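Local coordinates for endoglucanase E (Clostridium thermocellum, PDB 2WAB), which is a cellulase that cleaves beta-1,4-glucans and carries a family 2 carbohydrate esterase domain, whose active site here binds a glucose-based oligosaccharide, at residues G50-F55 against F147-E152; I132-G137 against M172-G177. The protein carries 1 engineered substitution. All coordinates share one frame; numbering follows the deposited sequence.

Overall arrangement
Contact 1 (50-55 against 147-152) lies at the surface, and contact 2 (132-137 against 172-177) is buried. Contact 1 joins two parts of the chain: strand 52-59 of the N-terminal beta domain meets a loop of the GDSL-like esterase domain. Contact 2 stays inside the esterase domain and sets the short helix 131-134 against strand 169-174. The chemistry follows the place. Contact 1 uses a lysine stem over an indole and a water bridge, while contact 2 relies on small side chains, a cysteine sulfur and the edge of a tyrosine ring. The two touch each other: F147 CD1 lies 3.4 Å from Y136 CE1, and E152 packs on the backbone of C134 and A135. Both also border the chain B glucose.

Contact 1 of 2, residues G50-F55 against F147-E152; sequences GGENWF and FTPKNE. With BGC (beta-D-glucopyranose), chain B.
K150 lies over one face of the W54 indole. This CH-pi contact is direct: K150 CA sits 3.6 Å from the centroid of the W54 five-membered ring, 9° off the ring normal. The lysine chain then runs out over the six-membered ring. K150 CB is 3.5 Å from W54 CE2, and K150 CG is 3.6 Å from W54 CH2. With CG anti to the backbone N (chi1 177°) and the rest extended, the aliphatic stem stays over the ring as far as CE, crossing it at a slant.

P149 provides the second packing contact. It meets the E52 side chain at about a right angle, with P149 CG 3.4 Å from E52 OE1. Its CB lies 4.0 Å from W54 CD1, so the proline touches both E52 and W54.

The polar contacts converge on E52 OE2. W54 NE1 donates to it at 2.8 Å in a nearly straight bond that lies in the indole plane. It meets the oxygen on its anti side, 27° out of the carboxylate plane. E52 and W54, two residues apart, hold each other, which probably limits rotation of the indole. One water donates to the same OE2 and accepts from K150 N, so it bridges the segments.

The F147 ring faces the glycan, with O6 of the chain B glucose over its centre.

Around the contact, strand 52-59 is flanked by strands 62-70 and 85-93. W54 also rests on P66 and S68 of strand 62-70. In sequence, the esterase loop comes between helices 131-134 and 158-165. R94 NH2 hydrogen-bonds to K150 O. The contact is thus part of the seam between the beta domain and the esterase domain.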
loop_
_atom_site.group_PDB
_atom_site.type_symbol
_atom_site.label_atom_id
_atom_site.label_comp_id
_atom_site.label_asym_id
_atom_site.label_seq_id
_atom_site.Cartn_x
_atom_site.Cartn_y
_atom_site.Cartn_z
ATOM N N GLY A 50 -0.743 12.529 -13.069
ATOM C CA GLY A 50 -0.222 13.859 -12.726
ATOM C C GLY A 50 1.289 13.906 -12.657
ATOM O O GLY A 50 1.897 14.995 -12.699
ATOM N N GLY A 51 1.914 12.734 -12.535
ATOM C CA GLY A 51 3.396 12.675 -12.419
ATOM C C GLY A 51 3.907 11.363 -12.982
ATOM O O GLY A 51 3.233 10.754 -13.827
ATOM N N GLU A 52 5.102 10.935 -12.567
ATOM C CA GLU A 52 5.670 9.709 -13.152
ATOM C C GLU A 52 5.114 8.478 -12.437
ATOM O O GLU A 52 5.760 7.931 -11.517
ATOM C CB GLU A 52 7.218 9.663 -13.072
ATOM C CG GLU A 52 7.747 8.589 -14.085
ATOM C CD GLU A 52 9.213 8.314 -14.022
ATOM O OE1 GLU A 52 9.986 9.208 -13.568
ATOM O OE2 GLU A 52 9.606 7.172 -14.455
ATOM N N ASN A 53 3.970 7.986 -12.914
ATOM C CA ASN A 53 3.365 6.780 -12.318
ATOM C C ASN A 53 3.660 5.581 -13.176
ATOM O O ASN A 53 3.720 5.707 -14.399
ATOM C CB ASN A 53 1.858 6.965 -12.171
ATOM C CG ASN A 53 1.505 7.675 -10.888
ATOM O OD1 ASN A 53 1.837 7.183 -9.807
ATOM N ND2 ASN A 53 0.812 8.832 -10.995
ATOM N N TRP A 54 3.863 4.428 -12.530
ATOM C CA TRP A 54 4.102 3.177 -13.245
ATOM C C TRP A 54 2.966 2.197 -12.875
ATOM O O TRP A 54 2.357 2.299 -11.798
ATOM C CB TRP A 54 5.467 2.613 -12.855
ATOM C CG TRP A 54 6.568 3.252 -13.580
ATOM C CD1 TRP A 54 7.149 4.497 -13.312
ATOM C CD2 TRP A 54 7.262 2.718 -14.712
ATOM N NE1 TRP A 54 8.154 4.746 -14.238
ATOM C CE2 TRP A 54 8.255 3.678 -15.094
ATOM C CE3 TRP A 54 7.164 1.525 -15.432
ATOM C CZ2 TRP A 54 9.143 3.469 -16.188
ATOM C CZ3 TRP A 54 8.057 1.310 -16.533
ATOM C CH2 TRP A 54 9.025 2.302 -16.888
ATOM N N PHE A 55 2.646 1.326 -13.831
ATOM C CA PHE A 55 1.551 0.386 -13.747
ATOM C C PHE A 55 1.992 -1.019 -14.178
ATOM O O PHE A 55 2.919 -1.191 -14.949
ATOM C CB PHE A 55 0.386 0.817 -14.659
ATOM C CG PHE A 55 -0.078 2.244 -14.409
ATOM C CD1 PHE A 55 -1.085 2.526 -13.466
ATOM C CD2 PHE A 55 0.561 3.302 -15.048
ATOM C CE1 PHE A 55 -1.490 3.883 -13.210
ATOM C CE2 PHE A 55 0.152 4.641 -14.801
ATOM C CZ PHE A 55 -0.864 4.921 -13.885
ATOM N N PHE A 147 16.289 7.039 -5.371
ATOM C CA PHE A 147 14.913 6.691 -5.779
ATOM C C PHE A 147 14.688 6.765 -7.273
ATOM O O PHE A 147 15.121 7.713 -7.947
ATOM C CB PHE A 147 13.924 7.641 -5.125
ATOM C CG PHE A 147 12.468 7.321 -5.433
ATOM C CD1 PHE A 147 11.837 6.237 -4.796
ATOM C CD2 PHE A 147 11.726 8.133 -6.309
ATOM C CE1 PHE A 147 10.511 5.956 -5.032
ATOM C CE2 PHE A 147 10.341 7.852 -6.550
ATOM C CZ PHE A 147 9.765 6.728 -5.919
ATOM N N THR A 148 13.985 5.760 -7.806
ATOM C CA THR A 148 13.663 5.724 -9.223
ATOM C C THR A 148 12.192 5.253 -9.307
ATOM O O THR A 148 11.860 4.134 -8.830
ATOM C CB THR A 148 14.563 4.730 -10.009
ATOM O OG1 THR A 148 15.964 4.947 -9.674
ATOM C CG2 THR A 148 14.347 4.947 -11.440
ATOM N N PRO A 149 11.312 6.091 -9.868
ATOM C CA PRO A 149 9.888 5.700 -9.861
ATOM C C PRO A 149 9.670 4.296 -10.447
ATOM O O PRO A 149 8.881 3.500 -9.917
ATOM C CB PRO A 149 9.236 6.764 -10.737
ATOM C CG PRO A 149 10.077 8.033 -10.367
ATOM C CD PRO A 149 11.509 7.487 -10.332
ATOM N N LYS A 150 10.386 3.975 -11.518
ATOM C CA LYS A 150 10.237 2.651 -12.128
ATOM C C LYS A 150 10.517 1.426 -11.217
ATOM O O LYS A 150 9.984 0.314 -11.443
ATOM C CB LYS A 150 11.110 2.604 -13.384
ATOM C CG LYS A 150 11.086 1.263 -14.069
ATOM C CD LYS A 150 12.110 1.186 -15.226
ATOM C CE LYS A 150 11.920 -0.135 -15.958
ATOM N NZ LYS A 150 12.424 0.009 -17.375
ATOM N N ASN A 151 11.356 1.617 -10.201
ATOM C CA ASN A 151 11.755 0.562 -9.270
ATOM C C ASN A 151 10.899 0.447 -8.000
ATOM O O ASN A 151 11.200 -0.325 -7.101
ATOM C CB ASN A 151 13.231 0.758 -8.900
ATOM C CG ASN A 151 14.180 0.517 -10.098
ATOM O OD1 ASN A 151 13.835 -0.186 -11.069
ATOM N ND2 ASN A 151 15.379 1.125 -10.031
ATOM N N GLU A 152 9.803 1.202 -7.934
ATOM C CA GLU A 152 8.929 1.135 -6.776
ATOM C C GLU A 152 7.770 0.210 -7.135
ATOM O O GLU A 152 6.748 0.668 -7.714
ATOM C CB GLU A 152 8.364 2.531 -6.491
ATOM C CG GLU A 152 7.388 2.554 -5.309
ATOM C CD GLU A 152 7.098 3.982 -4.844
ATOM O OE1 GLU A 152 6.513 4.724 -5.628
ATOM O OE2 GLU A 152 7.458 4.371 -3.699
HETATM C C2 BGC B . 11.153 12.106 1.016
HETATM C C3 BGC B . 9.784 12.231 0.360
HETATM C C4 BGC B . 9.934 12.004 -1.142
HETATM C C5 BGC B . 10.513 10.605 -1.367
HETATM C C6 BGC B . 10.573 10.228 -2.853
HETATM C C1 BGC B . 11.756 10.747 0.675
HETATM O O2 BGC B . 11.086 12.303 2.423
HETATM O O3 BGC B . 9.228 13.499 0.601
HETATM O O4 BGC B . 8.667 12.184 -1.751
HETATM O O5 BGC B . 11.796 10.559 -0.744
HETATM O O6 BGC B . 9.527 9.321 -3.176
HETATM O O HOH W 1 11.477 5.748 -13.400
#

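Contact 2 of 2, residues I132-G137 against M172-G177; sequences ITCAYG and MIAWSG. With BGC (beta-D-glucopyranose), chain C; BGC (beta-D-glucopyranose), chain B.
The Y136 ring meets a serine oxygen and a sugar oxygen at its edge, both near its plane. S176 OG lies 3.4 Å from Y136 CD1, and O5 of the chain B glucose lies 3.9 Å from Y136 CE1. The setting is the parallel sheet of the SGNH (GDSL) hydrolase fold. Strand 124-129 leads into helix 131-134, and the chain returns through helix 158-165 to the parallel strand 169-174, a beta-alpha-beta crossover.

A Schellman motif ends helix 131-134. A135 takes positive phi, and Y136 N reaches back to A131 O. With Y136 CG anti to the backbone N (chi1 176°), the ring lies beside S176 and the glycan. The polar ends have outside partners: Y136 OH bonds to D308, and S176 OG to E96.

The helix packs on the strand through small groups. T133 CG2 meets A174 CB at 3.6 Å. C134 SG lies against the A174 methyl and the peptide that follows it, 3.5 Å from W175 N.

Y136, S176 and G177 belong to the glycan pocket. The backbone takes part as well: S176 O sits 3.4 Å from C3 of the chain B glucose.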
loop_
_atom_site.group_PDB
_atom_site.type_symbol
_atom_site.label_atom_id
_atom_site.label_comp_id
_atom_site.label_asym_id
_atom_site.label_seq_id
_atom_site.Cartn_x
_atom_site.Cartn_y
_atom_site.Cartn_z
ATOM N N ILE A 132 8.509 1.919 3.332
ATOM C CA ILE A 132 8.620 0.436 3.406
ATOM C C ILE A 132 7.349 -0.157 2.806
ATOM O O ILE A 132 7.394 -1.151 2.072
ATOM C CB ILE A 132 8.853 -0.080 4.858
ATOM C CG1 ILE A 132 10.247 0.372 5.346
ATOM C CG2 ILE A 132 8.794 -1.663 4.933
ATOM C CD1 ILE A 132 10.371 0.415 6.861
ATOM N N THR A 133 6.221 0.473 3.131
ATOM C CA THR A 133 4.911 -0.016 2.679
ATOM C C THR A 133 4.681 0.326 1.232
ATOM O O THR A 133 4.102 -0.480 0.487
ATOM C CB THR A 133 3.810 0.506 3.598
ATOM O OG1 THR A 133 4.025 -0.026 4.915
ATOM C CG2 THR A 133 2.413 0.109 3.078
ATOM N N CYS A 134 5.164 1.497 0.810
ATOM C CA CYS A 134 5.202 1.882 -0.611
ATOM C C CYS A 134 6.053 0.963 -1.490
ATOM O O CYS A 134 5.872 0.998 -2.706
ATOM C CB CYS A 134 5.727 3.302 -0.759
ATOM S SG CYS A 134 4.534 4.547 -0.076
ATOM N N ALA A 135 6.957 0.176 -0.873
ATOM C CA ALA A 135 7.975 -0.626 -1.585
ATOM C C ALA A 135 8.909 0.262 -2.426
ATOM O O ALA A 135 9.360 -0.101 -3.518
ATOM C CB ALA A 135 7.313 -1.696 -2.457
ATOM N N TYR A 136 9.162 1.471 -1.918
ATOM C CA TYR A 136 10.228 2.346 -2.450
ATOM C C TYR A 136 11.488 1.527 -2.790
ATOM O O TYR A 136 11.966 0.789 -1.986
ATOM C CB TYR A 136 10.506 3.399 -1.377
ATOM C CG TYR A 136 11.624 4.411 -1.567
ATOM C CD1 TYR A 136 11.362 5.783 -1.372
ATOM C CD2 TYR A 136 12.956 4.018 -1.797
ATOM C CE1 TYR A 136 12.363 6.733 -1.443
ATOM C CE2 TYR A 136 13.993 5.005 -1.864
ATOM C CZ TYR A 136 13.670 6.350 -1.696
ATOM O OH TYR A 136 14.655 7.336 -1.749
ATOM N N GLY A 137 11.946 1.586 -4.031
ATOM C CA GLY A 137 13.242 0.993 -4.368
ATOM C C GLY A 137 13.368 -0.524 -4.295
ATOM O O GLY A 137 14.500 -1.046 -4.425
ATOM N N MET A 172 -3.476 0.585 0.648
ATOM C CA MET A 172 -2.109 0.868 1.094
ATOM C C MET A 172 -1.947 2.381 1.318
ATOM O O MET A 172 -1.575 3.141 0.405
ATOM C CB MET A 172 -1.085 0.337 0.081
ATOM C CG MET A 172 -1.079 -1.206 -0.095
ATOM S SD MET A 172 -0.059 -1.920 -1.455
ATOM C CE MET A 172 1.651 -1.656 -0.862
ATOM N N ILE A 173 -2.224 2.805 2.535
ATOM C CA ILE A 173 -2.209 4.225 2.858
ATOM C C ILE A 173 -0.818 4.580 3.404
ATOM O O ILE A 173 -0.570 4.566 4.621
ATOM C CB ILE A 173 -3.316 4.599 3.868
ATOM C CG1 ILE A 173 -4.641 3.937 3.457
ATOM C CG2 ILE A 173 -3.440 6.167 3.972
ATOM C CD1 ILE A 173 -5.080 4.379 1.988
ATOM N N ALA A 174 0.073 4.910 2.492
ATOM C CA ALA A 174 1.504 5.009 2.860
ATOM C C ALA A 174 2.147 6.053 2.012
ATOM O O ALA A 174 1.708 6.303 0.880
ATOM C CB ALA A 174 2.203 3.676 2.683
ATOM N N TRP A 175 3.247 6.594 2.503
ATOM C CA TRP A 175 3.837 7.782 1.885
ATOM C C TRP A 175 5.340 7.814 2.258
ATOM O O TRP A 175 5.692 7.821 3.450
ATOM C CB TRP A 175 3.124 9.040 2.428
ATOM C CG TRP A 175 3.505 10.308 1.690
ATOM C CD1 TRP A 175 4.723 10.955 1.714
ATOM C CD2 TRP A 175 2.650 11.079 0.852
ATOM N NE1 TRP A 175 4.671 12.092 0.900
ATOM C CE2 TRP A 175 3.403 12.185 0.371
ATOM C CE3 TRP A 175 1.313 10.924 0.417
ATOM C CZ2 TRP A 175 2.851 13.150 -0.524
ATOM C CZ3 TRP A 175 0.775 11.874 -0.457
ATOM C CH2 TRP A 175 1.544 12.985 -0.911
ATOM N N SER A 176 6.219 7.765 1.262
ATOM C CA SER A 176 7.672 7.588 1.579
ATOM C C SER A 176 8.145 8.831 2.332
ATOM O O SER A 176 7.783 9.972 1.950
ATOM C CB SER A 176 8.536 7.344 0.329
ATOM O OG SER A 176 8.136 6.113 -0.269
ATOM N N GLY A 177 8.907 8.606 3.403
ATOM C CA GLY A 177 9.484 9.705 4.208
ATOM C C GLY A 177 8.552 10.161 5.320
ATOM O O GLY A 177 8.940 10.980 6.184
HETATM C C2 BGC C . 16.184 9.060 1.122
HETATM C C3 BGC C . 15.152 10.146 1.068
HETATM C C4 BGC C . 13.747 9.548 1.224
HETATM C C5 BGC C . 13.551 8.648 2.477
HETATM C C6 BGC C . 12.237 7.797 2.486
HETATM C C1 BGC C . 15.936 8.384 2.447
HETATM O O2 BGC C . 17.464 9.659 1.075
HETATM O O3 BGC C . 15.344 10.790 -0.162
HETATM O O4 BGC C . 13.039 10.748 1.331
HETATM O O5 BGC C . 14.665 7.777 2.517
HETATM O O6 BGC C . 12.244 6.587 3.335
HETATM C C2 BGC B . 11.153 12.106 1.016
HETATM C C3 BGC B . 9.784 12.231 0.360
HETATM C C4 BGC B . 9.934 12.004 -1.142
HETATM C C5 BGC B . 10.513 10.605 -1.367
HETATM C C6 BGC B . 10.573 10.228 -2.853
HETATM C C1 BGC B . 11.756 10.747 0.675
HETATM O O2 BGC B . 11.086 12.303 2.423
HETATM O O3 BGC B . 9.228 13.499 0.601
HETATM O O4 BGC B . 8.667 12.184 -1.751
HETATM O O5 BGC B . 11.796 10.559 -0.744
HETATM O O6 BGC B . 9.527 9.321 -3.176
#